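Local coordinates for penicillin-binding protein 1A (Mycobacterium tuberculosis, PDB 5CXW) that builds the bacterial cell wall, polymerising glycan strands with one domain and cross-linking their peptides with a penicillin-sensitive transpeptidase domain, the part contained in this chain, at residues G96-K100 / I202-Q206; K129-V133 / L151-Y156; P166-A170 / G196-I202. The contacts are given in a common frame with arbitrary orientation. Numbering follows the deposited sequence.

Contacts 1 and 2 both border the penicillin site of the transpeptidase domain, and contact 3 extends from contact 1 away from it. Contact 1 holds Ser-97, covalently bound to the opened penicillin V. Contact 2, its centre about 11 Å from that of contact 1, lines the same pocket. The two touch through Lys-100 NZ and Asn-152 OD1, 3.0 Å apart, and through Leu-204 CD2 and Asn-152 CG, 3.5 Å apart. Contact 3 shares Ile-202 with contact 1, their centres about 10 Å apart. The side chain of Ile-202 is about 13 Å from 35P between nearest atoms. Contacts 2 and 3, about 16 Å apart between centres, meet where Tyr-156 OH approaches Asn-200 CB at 3.3 Å.

Contact 1 of 3, residues G96-K100 / I202-Q206; sequences GSSFK and IVLGQ. With 35P ((2R,4S)-5,5-dimethyl-2-{(1R)-2-oxo-1-[(phenoxyacetyl)amino]ethyl}-1,3-thiazolidine-4-carboxylic acid), chain C.
This buried contact packs the nucleophile-bearing turn ahead of helix 100-109 against the loop that precedes strand 208-209. Residues 97-99 form a 3-10 turn, with hydrogen bonds from Phe-99 N to Gly-96 O and from Lys-100 N to Ser-97 O, both 3.1 Å. In the other segment, Gly-205 N closes a turn on Ile-202 O at 3.0 Å. The CA atoms of Gly-96 and Gly-205 are 3.9 Å apart, those of Lys-100 and Val-203 5.4 Å. Gly-96 N donates to Gly-205 O (3.2 Å, 153°), and CA-H...O contacts run from Gly-96 CA to Leu-204 O and from Gly-205 CA to Gly-96 O, each 3.2 Å. Both glycines have positive phi (56/-143 and 64/35), and a CB on Gly-205 would clash with Gly-96 O. The sequence SSFK fits the SxxK motif of serine transpeptidases. Ser-97 OG (chi1 m) is joined to C6 of 35P at 1.3 Å, as expected of an acyl-enzyme, and Ser-97 N donates to O17 of 35P at 2.7 Å, consistent with the oxyanion hole of this family. Ligand N7 donates to Ser-97 OG at 2.8 Å. Lys-100 extends (m, t, t, t) so that NZ makes a weak hydrogen bond to Ser-97 OG at 3.3 Å, besides those to Ser-150 and Asn-152, while its CG rests 3.5 Å from Val-203 O. Phe-99, its chi1 off-well at -139°, brings CD2 obliquely to 3.3 Å from Ile-202 O and CE2 to 3.8 Å from Ile-202 CG1.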
ATOM      1  N   GLY A  96      -3.925  -8.741  -2.702  1.00 10.63           N
ATOM      2  CA  GLY A  96      -3.321  -9.477  -3.763  1.00 11.03           C
ATOM      3  C   GLY A  96      -1.812  -9.327  -3.703  1.00 10.83           C
ATOM      4  O   GLY A  96      -1.232  -9.257  -2.622  1.00 10.65           O
ATOM      5  N   SER A  97      -1.198  -9.254  -4.881  1.00 11.22           N
ATOM      6  CA  SER A  97       0.253  -9.305  -5.004  1.00 11.82           C
ATOM      7  C   SER A  97       0.962  -8.098  -4.430  1.00 11.04           C
ATOM      8  O   SER A  97       2.194  -8.142  -4.312  1.00 11.00           O
ATOM      9  CB  SER A  97       0.657  -9.433  -6.444  1.00 12.34           C
ATOM     10  OG  SER A  97       0.205 -10.688  -6.991  1.00 13.52           O
ATOM     11  N   SER A  98       0.244  -7.048  -4.040  1.00 10.69           N
ATOM     12  CA  SER A  98       0.913  -5.914  -3.417  1.00 10.61           C
ATOM     13  C   SER A  98       1.489  -6.318  -2.062  1.00 10.35           C
ATOM     14  O   SER A  98       2.377  -5.634  -1.527  1.00 10.56           O
ATOM     15  CB  SER A  98       0.009  -4.695  -3.322  1.00 11.07           C
ATOM     16  OG  SER A  98      -1.115  -4.890  -2.495  1.00 11.10           O
ATOM     17  N   PHE A  99       1.007  -7.445  -1.511  1.00 10.08           N
ATOM     18  CA  PHE A  99       1.480  -7.900  -0.225  1.00 10.00           C
ATOM     19  C   PHE A  99       2.818  -8.663  -0.349  1.00  9.77           C
ATOM     20  O   PHE A  99       3.505  -8.890   0.693  1.00  9.60           O
ATOM     21  CB  PHE A  99       0.451  -8.807   0.442  1.00 10.17           C
ATOM     22  CG  PHE A  99       0.320  -8.539   1.917  1.00 10.26           C
ATOM     23  CD1 PHE A  99      -0.273  -7.376   2.334  1.00 10.47           C
ATOM     24  CD2 PHE A  99       0.807  -9.409   2.865  1.00 10.48           C
ATOM     25  CE1 PHE A  99      -0.373  -7.067   3.650  1.00 10.65           C
ATOM     26  CE2 PHE A  99       0.668  -9.104   4.216  1.00 10.73           C
ATOM     27  CZ  PHE A  99       0.098  -7.937   4.598  1.00 10.60           C
ATOM     28  N   LYS A 100       3.243  -9.014  -1.583  1.00  9.76           N
ATOM     29  CA  LYS A 100       4.464  -9.773  -1.749  1.00 10.15           C
ATOM     30  C   LYS A 100       5.699  -9.065  -1.186  1.00 10.24           C
ATOM     31  O   LYS A 100       6.699  -9.725  -0.843  1.00 10.56           O
ATOM     32  CB  LYS A 100       4.749 -10.096  -3.243  1.00 10.56           C
ATOM     33  CG  LYS A 100       3.793 -11.110  -3.822  1.00 11.38           C
ATOM     34  CD  LYS A 100       3.994 -11.358  -5.298  1.00 11.55           C
ATOM     35  CE  LYS A 100       2.937 -12.323  -5.750  1.00 12.47           C
ATOM     36  NZ  LYS A 100       2.974 -12.447  -7.166  1.00 13.19           N
ATOM     37  N   ILE A 202      -1.410 -15.520   2.841  1.00 11.17           N
ATOM     38  CA  ILE A 202      -0.939 -14.201   3.225  1.00 11.31           C
ATOM     39  C   ILE A 202      -0.058 -13.638   2.108  1.00 10.61           C
ATOM     40  O   ILE A 202      -0.122 -12.437   1.857  1.00 10.53           O
ATOM     41  CB  ILE A 202      -0.226 -14.208   4.568  1.00 11.06           C
ATOM     42  CG1 ILE A 202       0.110 -12.744   4.970  1.00 11.07           C
ATOM     43  CG2 ILE A 202       1.067 -15.078   4.567  1.00 11.29           C
ATOM     44  CD1 ILE A 202       0.537 -12.549   6.387  1.00 11.67           C
ATOM     45  N   VAL A 203       0.819 -14.445   1.512  1.00 10.76           N
ATOM     46  CA  VAL A 203       1.781 -13.890   0.545  1.00 11.04           C
ATOM     47  C   VAL A 203       1.107 -13.410  -0.732  1.00 11.25           C
ATOM     48  O   VAL A 203       1.667 -12.581  -1.468  1.00 12.12           O
ATOM     49  CB  VAL A 203       2.950 -14.892   0.238  1.00 11.08           C
ATOM     50  CG1 VAL A 203       2.465 -16.157  -0.520  1.00 11.60           C
ATOM     51  CG2 VAL A 203       4.093 -14.203  -0.506  1.00 11.58           C
ATOM     52  N   LEU A 204      -0.070 -13.944  -1.017  1.00 11.22           N
ATOM     53  CA  LEU A 204      -0.876 -13.501  -2.123  1.00 12.42           C
ATOM     54  C   LEU A 204      -1.956 -12.516  -1.722  1.00 11.74           C
ATOM     55  O   LEU A 204      -2.949 -12.351  -2.461  1.00 12.05           O
ATOM     56  CB  LEU A 204      -1.440 -14.710  -2.827  1.00 13.07           C
ATOM     57  CG  LEU A 204      -0.373 -15.732  -3.314  1.00 13.56           C
ATOM     58  CD1 LEU A 204      -1.030 -16.910  -4.009  1.00 14.43           C
ATOM     59  CD2 LEU A 204       0.690 -15.121  -4.175  1.00 14.25           C
ATOM     60  N   GLY A 205      -1.769 -11.868  -0.574  1.00 11.01           N
ATOM     61  CA  GLY A 205      -2.603 -10.794  -0.152  1.00 11.11           C
ATOM     62  C   GLY A 205      -4.035 -11.164   0.117  1.00 11.72           C
ATOM     63  O   GLY A 205      -4.920 -10.357  -0.169  1.00 11.86           O
ATOM     64  N   GLN A 206      -4.281 -12.367   0.636  0.50 12.04           N
ATOM     65  CA  GLN A 206      -5.623 -12.864   0.833  0.50 12.87           C
ATOM     66  C   GLN A 206      -6.296 -12.329   2.117  0.50 12.56           C
ATOM     67  O   GLN A 206      -7.515 -12.377   2.202  0.50 12.52           O
ATOM     68  CB  GLN A 206      -5.669 -14.398   0.748  0.50 14.22           C
ATOM     69  CG  GLN A 206      -5.061 -14.970  -0.550  0.50 15.47           C
ATOM     70  CD  GLN A 206      -6.084 -15.379  -1.620  0.50 17.77           C
ATOM     71  OE1 GLN A 206      -7.167 -14.787  -1.752  0.50 19.67           O
ATOM     72  NE2 GLN A 206      -5.729 -16.423  -2.417  0.50 19.45           N
TER
HETATM   73  C24 35P C 702      -6.425 -15.919 -10.711  1.00 22.91           C
HETATM   74  C23 35P C 702      -7.653 -16.208 -11.300  1.00 23.35           C
HETATM   75  C22 35P C 702      -8.500 -15.187 -11.671  1.00 21.66           C
HETATM   76  C21 35P C 702      -8.147 -13.860 -11.481  1.00 21.04           C
HETATM   77  C20 35P C 702      -6.934 -13.547 -10.905  1.00 22.38           C
HETATM   78  C19 35P C 702      -6.055 -14.589 -10.525  1.00 21.95           C
HETATM   79  O1  35P C 702      -4.824 -14.355  -9.962  1.00 21.08           O
HETATM   80  C2  35P C 702      -4.299 -13.032  -9.990  1.00 17.88           C
HETATM   81  C3  35P C 702      -2.848 -13.078  -9.599  1.00 16.93           C
HETATM   82  O18 35P C 702      -2.193 -14.093  -9.792  1.00 15.90           O
HETATM   83  N4  35P C 702      -2.387 -11.950  -9.079  1.00 15.36           N
HETATM   84  C5  35P C 702      -0.989 -11.799  -8.706  1.00 15.65           C
HETATM   85  C6  35P C 702      -0.922 -10.749  -7.674  1.00 15.22           C
HETATM   86  O17 35P C 702      -1.796  -9.881  -7.472  1.00 14.58           O
HETATM   87  C8  35P C 702      -0.030 -11.373  -9.903  1.00 16.87           C
HETATM   88  N7  35P C 702       0.038  -9.953  -9.712  1.00 17.04           N
HETATM   89  S11 35P C 702      -0.553 -11.584 -11.518  1.00 19.18           S
HETATM   90  C10 35P C 702      -0.786  -9.922 -11.939  1.00 16.79           C
HETATM   91  C12 35P C 702      -2.098  -9.736 -12.700  1.00 16.87           C
HETATM   92  C15 35P C 702       0.307  -9.356 -12.806  1.00 17.24           C
HETATM   93  C9  35P C 702      -0.862  -9.225 -10.576  1.00 15.60           C
HETATM   94  C13 35P C 702      -0.568  -7.762 -10.470  1.00 15.30           C
HETATM   95  O14 35P C 702       0.611  -7.448 -10.118  1.00 15.63           O
HETATM   96  O16 35P C 702      -1.510  -6.971 -10.685  1.00 14.40           O

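Contact 2 of 3, residues K129-V133 / L151-Y156; sequences KITNV and LNTSYY. With 35P ((2R,4S)-5,5-dimethyl-2-{(1R)-2-oxo-1-[(phenoxyacetyl)amino]ethyl}-1,3-thiazolidine-4-carboxylic acid), chain C.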
ATOM      1  N   LYS A 129      -3.967 -25.262  -5.634  1.00 17.15           N
ATOM      2  CA  LYS A 129      -3.135 -25.101  -6.792  1.00 17.90           C
ATOM      3  C   LYS A 129      -2.597 -23.664  -6.916  1.00 16.18           C
ATOM      4  O   LYS A 129      -3.378 -22.753  -7.078  1.00 16.26           O
ATOM      5  CB  LYS A 129      -3.940 -25.462  -8.045  1.00 21.28           C
ATOM      6  CG  LYS A 129      -4.248 -26.945  -8.195  1.00 25.36           C
ATOM      7  CD  LYS A 129      -4.880 -27.169  -9.589  1.00 30.03           C
ATOM      8  CE  LYS A 129      -5.721 -28.425  -9.715  1.00 34.70           C
ATOM      9  NZ  LYS A 129      -5.156 -29.560  -8.930  1.00 38.10           N
ATOM     10  N   ILE A 130      -1.274 -23.491  -6.960  1.00 14.25           N
ATOM     11  CA  ILE A 130      -0.651 -22.175  -7.075  1.00 13.64           C
ATOM     12  C   ILE A 130      -0.153 -22.028  -8.510  1.00 14.12           C
ATOM     13  O   ILE A 130       0.649 -22.847  -9.018  1.00 13.81           O
ATOM     14  CB  ILE A 130       0.523 -21.969  -6.048  1.00 13.15           C
ATOM     15  CG1 ILE A 130       0.058 -22.326  -4.634  1.00 13.76           C
ATOM     16  CG2 ILE A 130       1.024 -20.552  -6.126  1.00 12.89           C
ATOM     17  CD1 ILE A 130      -1.196 -21.620  -4.158  1.00 13.98           C
ATOM     18  N   THR A 131      -0.608 -20.979  -9.193  1.00 15.00           N
ATOM     19  CA  THR A 131      -0.218 -20.763 -10.579  1.00 16.28           C
ATOM     20  C   THR A 131      -0.029 -19.257 -10.786  1.00 15.70           C
ATOM     21  O   THR A 131      -0.518 -18.426  -9.988  1.00 13.85           O
ATOM     22  CB  THR A 131      -1.261 -21.237 -11.639  1.00 18.31           C
ATOM     23  OG1 THR A 131      -2.483 -20.579 -11.353  1.00 20.35           O
ATOM     24  CG2 THR A 131      -1.559 -22.687 -11.490  1.00 20.12           C
ATOM     25  N   ASN A 132       0.584 -18.953 -11.920  1.00 16.16           N
ATOM     26  CA  ASN A 132       0.797 -17.568 -12.333  1.00 17.25           C
ATOM     27  C   ASN A 132      -0.169 -17.203 -13.419  1.00 19.24           C
ATOM     28  O   ASN A 132      -0.587 -18.072 -14.193  1.00 18.97           O
ATOM     29  CB  ASN A 132       2.214 -17.419 -12.833  1.00 16.99           C
ATOM     30  CG  ASN A 132       3.218 -17.803 -11.782  1.00 16.21           C
ATOM     31  OD1 ASN A 132       3.015 -17.545 -10.589  1.00 16.52           O
ATOM     32  ND2 ASN A 132       4.287 -18.416 -12.193  1.00 16.32           N
ATOM     33  N   VAL A 133      -0.548 -15.927 -13.450  1.00 20.84           N
ATOM     34  CA  VAL A 133      -1.486 -15.437 -14.487  1.00 24.21           C
ATOM     35  C   VAL A 133      -0.957 -15.782 -15.878  1.00 26.30           C
ATOM     36  O   VAL A 133       0.230 -15.567 -16.165  1.00 26.39           O
ATOM     37  CB  VAL A 133      -1.707 -13.916 -14.387  1.00 24.52           C
ATOM     38  CG1 VAL A 133      -2.228 -13.365 -15.705  1.00 29.01           C
ATOM     39  CG2 VAL A 133      -2.663 -13.590 -13.251  1.00 29.46           C
ATOM     40  N   LEU A 151       5.315 -13.225  -9.830  1.00 11.00           N
ATOM     41  CA  LEU A 151       5.092 -14.661  -9.898  1.00 11.48           C
ATOM     42  C   LEU A 151       4.592 -15.220  -8.581  1.00 10.99           C
ATOM     43  O   LEU A 151       5.338 -15.254  -7.612  1.00 11.93           O
ATOM     44  CB  LEU A 151       6.351 -15.363 -10.379  1.00 11.88           C
ATOM     45  CG  LEU A 151       6.885 -14.817 -11.720  1.00 12.96           C
ATOM     46  CD1 LEU A 151       8.201 -15.533 -12.023  1.00 13.45           C
ATOM     47  CD2 LEU A 151       5.894 -14.971 -12.814  1.00 13.67           C
ATOM     48  N   ASN A 152       3.354 -15.685  -8.552  1.00 10.64           N
ATOM     49  CA  ASN A 152       2.749 -16.290  -7.348  1.00 10.68           C
ATOM     50  C   ASN A 152       3.537 -17.519  -6.892  1.00 10.48           C
ATOM     51  O   ASN A 152       3.728 -17.746  -5.690  1.00 10.04           O
ATOM     52  CB  ASN A 152       1.331 -16.718  -7.599  1.00 11.53           C
ATOM     53  CG  ASN A 152       0.357 -15.586  -7.625  1.00 12.34           C
ATOM     54  OD1 ASN A 152       0.699 -14.391  -7.672  1.00 12.38           O
ATOM     55  ND2 ASN A 152      -0.954 -15.979  -7.625  1.00 14.07           N
ATOM     56  N   THR A 153       3.944 -18.342  -7.852  1.00 10.57           N
ATOM     57  CA  THR A 153       4.566 -19.629  -7.516  1.00 10.84           C
ATOM     58  C   THR A 153       5.908 -19.342  -6.802  1.00 10.92           C
ATOM     59  O   THR A 153       6.217 -19.920  -5.731  1.00 11.29           O
ATOM     60  CB  THR A 153       4.793 -20.438  -8.782  1.00 11.21           C
ATOM     61  OG1 THR A 153       5.556 -19.651  -9.681  1.00 11.20           O
ATOM     62  CG2 THR A 153       3.478 -20.877  -9.418  1.00 11.40           C
ATOM     63  N   SER A 154       6.700 -18.432  -7.359  1.00 10.34           N
ATOM     64  CA  SER A 154       8.013 -18.132  -6.798  1.00 10.64           C
ATOM     65  C   SER A 154       7.892 -17.551  -5.392  1.00 10.30           C
ATOM     66  O   SER A 154       8.658 -17.894  -4.485  1.00 10.97           O
ATOM     67  CB  SER A 154       8.672 -17.072  -7.690  1.00 10.97           C
ATOM     68  OG  SER A 154       8.787 -17.508  -9.047  1.00 11.71           O
ATOM     69  N   TYR A 155       6.910 -16.669  -5.205  1.00 10.11           N
ATOM     70  CA  TYR A 155       6.708 -16.000  -3.897  1.00  9.99           C
ATOM     71  C   TYR A 155       6.170 -17.009  -2.860  1.00  9.99           C
ATOM     72  O   TYR A 155       6.447 -16.874  -1.679  1.00 10.47           O
ATOM     73  CB  TYR A 155       5.908 -14.662  -4.026  1.00  9.68           C
ATOM     74  CG  TYR A 155       6.964 -13.590  -4.149  1.00  9.52           C
ATOM     75  CD1 TYR A 155       7.685 -13.399  -5.332  1.00  9.72           C
ATOM     76  CD2 TYR A 155       7.348 -12.863  -3.062  1.00  9.52           C
ATOM     77  CE1 TYR A 155       8.764 -12.506  -5.398  1.00  9.53           C
ATOM     78  CE2 TYR A 155       8.408 -11.978  -3.073  1.00  9.38           C
ATOM     79  CZ  TYR A 155       9.127 -11.790  -4.241  1.00  9.65           C
ATOM     80  OH  TYR A 155      10.217 -10.973  -4.251  1.00 10.24           O
ATOM     81  N   TYR A 156       5.338 -17.963  -3.284  1.00 10.15           N
ATOM     82  CA  TYR A 156       4.932 -19.073  -2.387  1.00 10.67           C
ATOM     83  C   TYR A 156       6.151 -19.864  -1.941  1.00 10.68           C
ATOM     84  O   TYR A 156       6.329 -20.117  -0.737  1.00 11.45           O
ATOM     85  CB  TYR A 156       3.935 -19.993  -3.068  1.00 11.15           C
ATOM     86  CG  TYR A 156       2.633 -20.147  -2.354  1.00 11.81           C
ATOM     87  CD1 TYR A 156       1.639 -19.238  -2.533  1.00 12.60           C
ATOM     88  CD2 TYR A 156       2.380 -21.227  -1.518  1.00 12.27           C
ATOM     89  CE1 TYR A 156       0.425 -19.340  -1.883  1.00 12.97           C
ATOM     90  CE2 TYR A 156       1.149 -21.388  -0.914  1.00 13.04           C
ATOM     91  CZ  TYR A 156       0.187 -20.421  -1.075  1.00 13.28           C
ATOM     92  OH  TYR A 156      -1.075 -20.586  -0.504  1.00 14.34           O
TER
HETATM   93  C24 35P C 702      -6.425 -15.919 -10.711  1.00 22.91           C
HETATM   94  C23 35P C 702      -7.653 -16.208 -11.300  1.00 23.35           C
HETATM   95  C22 35P C 702      -8.500 -15.187 -11.671  1.00 21.66           C
HETATM   96  C21 35P C 702      -8.147 -13.860 -11.481  1.00 21.04           C
HETATM   97  C20 35P C 702      -6.934 -13.547 -10.905  1.00 22.38           C
HETATM   98  C19 35P C 702      -6.055 -14.589 -10.525  1.00 21.95           C
HETATM   99  O1  35P C 702      -4.824 -14.355  -9.962  1.00 21.08           O
HETATM  100  C2  35P C 702      -4.299 -13.032  -9.990  1.00 17.88           C
HETATM  101  C3  35P C 702      -2.848 -13.078  -9.599  1.00 16.93           C
HETATM  102  O18 35P C 702      -2.193 -14.093  -9.792  1.00 15.90           O
HETATM  103  N4  35P C 702      -2.387 -11.950  -9.079  1.00 15.36           N
HETATM  104  C5  35P C 702      -0.989 -11.799  -8.706  1.00 15.65           C
HETATM  105  C6  35P C 702      -0.922 -10.749  -7.674  1.00 15.22           C
HETATM  106  O17 35P C 702      -1.796  -9.881  -7.472  1.00 14.58           O
HETATM  107  C8  35P C 702      -0.030 -11.373  -9.903  1.00 16.87           C
HETATM  108  N7  35P C 702       0.038  -9.953  -9.712  1.00 17.04           N
HETATM  109  S11 35P C 702      -0.553 -11.584 -11.518  1.00 19.18           S
HETATM  110  C10 35P C 702      -0.786  -9.922 -11.939  1.00 16.79           C
HETATM  111  C12 35P C 702      -2.098  -9.736 -12.700  1.00 16.87           C
HETATM  112  C15 35P C 702       0.307  -9.356 -12.806  1.00 17.24           C
HETATM  113  C9  35P C 702      -0.862  -9.225 -10.576  1.00 15.60           C
HETATM  114  C13 35P C 702      -0.568  -7.762 -10.470  1.00 15.30           C
HETATM  115  O14 35P C 702       0.611  -7.448 -10.118  1.00 15.63           O
HETATM  116  O16 35P C 702      -1.510  -6.971 -10.685  1.00 14.40           O
HETATM  117  O   HOH W   1      -1.994 -18.826  -7.280  1.00 16.93           O
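Asn-132 uses both ends of its amide on the first turn of helix 152-161. Its OD1 accepts from Thr-153 N (3.0 Å, 163°), satisfying a backbone NH too early in the helix to have an intrahelical partner, and its ND2 donates to Thr-153 OG1 (3.1 Å) as well as to Glu-136 O. Thr-153 OG1 is also hydrogen-bonded to Ser-120 O. Asn-152, consistent with the last residue of an SxN motif, accepts from Lys-100 NZ through OD1. Its ND2 makes a weak hydrogen bond to O18, the side-chain carbonyl oxygen of penicillin V, at 3.1 Å, and also donates to a water at 3.1 Å, which accepts from Thr-131 N at 3.2 Å. Val-133 CG2 lies 3.4 Å from the thiazolidine sulfur S11. Ile-130 CG1 sits 3.8 Å above the centroid of the Tyr-156 ring, a CH-pi contact, and its backbone pairs with Leu-123 of strand 123-125. Strand 128-130 lies against helix 152-161, and Tyr-155 of that helix packs on helices 143-149 and 100-109.

Contact 3 of 3, residues P166-A170 / G196-I202; sequences PQAVA and GPPNNGI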
ATOM      1  N   PRO A 166       4.546 -18.390   6.780  1.00 13.20           N
ATOM      2  CA  PRO A 166       3.627 -17.269   6.623  1.00 12.40           C
ATOM      3  C   PRO A 166       3.634 -16.324   7.834  1.00 12.10           C
ATOM      4  O   PRO A 166       3.427 -15.108   7.681  1.00 11.42           O
ATOM      5  CB  PRO A 166       2.256 -17.933   6.411  1.00 13.08           C
ATOM      6  CG  PRO A 166       2.446 -19.324   6.883  1.00 13.84           C
ATOM      7  CD  PRO A 166       3.890 -19.694   6.643  1.00 13.43           C
ATOM      8  N   GLN A 167       3.965 -16.839   9.029  1.00 12.55           N
ATOM      9  CA  GLN A 167       4.096 -15.966  10.186  1.00 13.31           C
ATOM     10  C   GLN A 167       5.202 -14.936   9.994  1.00 12.50           C
ATOM     11  O   GLN A 167       5.097 -13.779  10.445  1.00 12.29           O
ATOM     12  CB  GLN A 167       4.384 -16.752  11.464  1.00 14.70           C
ATOM     13  CG  GLN A 167       4.367 -15.922  12.751  1.00 16.05           C
ATOM     14  CD  GLN A 167       2.991 -15.372  13.061  1.00 17.28           C
ATOM     15  OE1 GLN A 167       2.029 -16.123  13.335  1.00 18.97           O
ATOM     16  NE2 GLN A 167       2.852 -14.059  12.964  1.00 18.77           N
ATOM     17  N   ALA A 168       6.261 -15.306   9.298  1.00 11.64           N
ATOM     18  CA  ALA A 168       7.366 -14.325   9.077  1.00 11.24           C
ATOM     19  C   ALA A 168       6.937 -13.241   8.127  1.00 10.85           C
ATOM     20  O   ALA A 168       7.399 -12.106   8.276  1.00 10.77           O
ATOM     21  CB  ALA A 168       8.595 -14.981   8.518  1.00 11.68           C
ATOM     22  N   VAL A 169       6.038 -13.564   7.189  1.00 10.32           N
ATOM     23  CA  VAL A 169       5.479 -12.535   6.294  1.00 10.27           C
ATOM     24  C   VAL A 169       4.590 -11.568   7.084  1.00 10.40           C
ATOM     25  O   VAL A 169       4.712 -10.321   6.967  1.00 10.32           O
ATOM     26  CB  VAL A 169       4.661 -13.159   5.119  1.00 10.37           C
ATOM     27  CG1 VAL A 169       4.098 -12.086   4.219  1.00 10.32           C
ATOM     28  CG2 VAL A 169       5.483 -14.166   4.341  1.00 10.33           C
ATOM     29  N   ALA A 170       3.773 -12.130   7.971  1.00 10.49           N
ATOM     30  CA  ALA A 170       2.923 -11.316   8.836  1.00 10.91           C
ATOM     31  C   ALA A 170       3.756 -10.427   9.751  1.00 10.96           C
ATOM     32  O   ALA A 170       3.418  -9.254   9.951  1.00 11.01           O
ATOM     33  CB  ALA A 170       2.039 -12.182   9.712  1.00 11.58           C
ATOM     34  N   GLY A 196      -3.582 -16.112  16.214  1.00 22.28           N
ATOM     35  CA  GLY A 196      -2.851 -17.216  15.648  1.00 20.99           C
ATOM     36  C   GLY A 196      -2.198 -16.911  14.303  1.00 19.49           C
ATOM     37  O   GLY A 196      -2.348 -15.806  13.766  1.00 18.25           O
ATOM     38  N   PRO A 197      -1.424 -17.871  13.773  1.00 18.86           N
ATOM     39  CA  PRO A 197      -0.685 -17.592  12.567  1.00 17.66           C
ATOM     40  C   PRO A 197      -1.592 -17.362  11.356  1.00 16.75           C
ATOM     41  O   PRO A 197      -2.734 -17.861  11.302  1.00 16.29           O
ATOM     42  CB  PRO A 197       0.167 -18.835  12.377  1.00 18.12           C
ATOM     43  CG  PRO A 197      -0.532 -19.904  13.080  1.00 19.68           C
ATOM     44  CD  PRO A 197      -1.136 -19.225  14.274  1.00 19.92           C
ATOM     45  N   PRO A 198      -1.078 -16.662  10.344  1.00 15.56           N
ATOM     46  CA  PRO A 198      -1.743 -16.662   9.035  1.00 14.90           C
ATOM     47  C   PRO A 198      -1.542 -17.976   8.325  1.00 15.07           C
ATOM     48  O   PRO A 198      -0.596 -18.749   8.657  1.00 15.40           O
ATOM     49  CB  PRO A 198      -0.976 -15.595   8.250  1.00 14.56           C
ATOM     50  CG  PRO A 198       0.317 -15.514   8.929  1.00 14.16           C
ATOM     51  CD  PRO A 198       0.176 -15.905  10.333  1.00 15.32           C
ATOM     52  N   ASN A 199      -2.399 -18.268   7.356  0.50 14.55           N
ATOM     53  CA  ASN A 199      -2.108 -19.370   6.482  0.50 14.49           C
ATOM     54  C   ASN A 199      -1.325 -18.867   5.286  0.50 13.48           C
ATOM     55  O   ASN A 199      -1.052 -17.656   5.155  0.50 13.12           O
ATOM     56  CB  ASN A 199      -3.364 -20.171   6.124  0.50 14.97           C
ATOM     57  CG  ASN A 199      -4.303 -19.444   5.220  0.50 15.15           C
ATOM     58  OD1 ASN A 199      -3.934 -18.483   4.558  0.50 14.80           O
ATOM     59  ND2 ASN A 199      -5.555 -19.921   5.179  0.50 15.86           N
ATOM     60  N   ASN A 200      -0.962 -19.792   4.415  1.00 13.45           N
ATOM     61  CA  ASN A 200      -0.089 -19.482   3.299  1.00 12.86           C
ATOM     62  C   ASN A 200      -0.598 -18.433   2.354  1.00 12.54           C
ATOM     63  O   ASN A 200       0.195 -17.768   1.680  1.00 13.61           O
ATOM     64  CB  ASN A 200       0.196 -20.720   2.525  1.00 13.18           C
ATOM     65  CG  ASN A 200       1.024 -21.719   3.278  1.00 14.34           C
ATOM     66  OD1 ASN A 200       1.915 -21.371   4.022  1.00 15.31           O
ATOM     67  ND2 ASN A 200       0.735 -23.018   3.062  1.00 15.67           N
ATOM     68  N   GLY A 201      -1.889 -18.211   2.290  1.00 12.59           N
ATOM     69  CA  GLY A 201      -2.433 -17.179   1.407  1.00 11.99           C
ATOM     70  C   GLY A 201      -2.014 -15.730   1.678  1.00 11.58           C
ATOM     71  O   GLY A 201      -2.244 -14.859   0.863  1.00 11.16           O
ATOM     72  N   ILE A 202      -1.410 -15.520   2.841  1.00 11.17           N
ATOM     73  CA  ILE A 202      -0.939 -14.201   3.225  1.00 11.31           C
ATOM     74  C   ILE A 202      -0.058 -13.638   2.108  1.00 10.61           C
ATOM     75  O   ILE A 202      -0.122 -12.437   1.857  1.00 10.53           O
ATOM     76  CB  ILE A 202      -0.226 -14.208   4.568  1.00 11.06           C
ATOM     77  CG1 ILE A 202       0.110 -12.744   4.970  1.00 11.07           C
ATOM     78  CG2 ILE A 202       1.067 -15.078   4.567  1.00 11.29           C
ATOM     79  CD1 ILE A 202       0.537 -12.549   6.387  1.00 11.67           C
TER
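Apolar packing dominates the seat of segment 196-202 on the first turns of helix 165-176. Pro-198 CG lies 4.0 Å from Pro-166 CB and 3.8 Å from Ala-170 CB, so its ring spans two residues one helical turn apart. Ile-202, extended with both chi angles in the t well, reaches Pro-166 CB with CG2 (3.6 Å), Val-169 CG1 with CG1 (4.1 Å) and Ala-170 CB with CD1 (3.7 Å). The same side chain touches Phe-99, and so joins this surface to the turn carrying the active-site serine.

Hydrogen bonds form within the loop and within the helix, and to neighbours outside both. Asn-199 OD1 accepts from Gly-201 N at 3.1 Å, an Asx turn that leads into the 3-10 turn 200-202, where Ile-202 N returns to Asn-199 O at 3.2 Å. In the helix, Ala-170 N is hydrogen-bonded to Pro-166 O at 3.0 Å. Outside, Asn-199 N pairs with Tyr-207 OH and Gly-196 N with Asp-192 OD1. The contact is structural packing that ties the loop leading to strand 208-209 onto helix 165-176, in the helical part of the transpeptidase domain, a fold of the beta-lactamase clan; the side chain of Val-169 is about 12 Å from that of Ser-97.

The remaining contacts between segments pair polar atoms with carbon. Pro-166 CB is 3.5 Å from Asn-199 O. Gln-167 OE1 lies 3.2 Å from Pro-197 CA and 3.5 Å from Pro-198 CD, while its NE2 is hydrogen-bonded to Asp-171 OD1. Asn-200 OD1 approaches Pro-166 CG at 3.6 Å, and its side chain also touches helix 152-161 at Tyr-156, Met-159 and Leu-160.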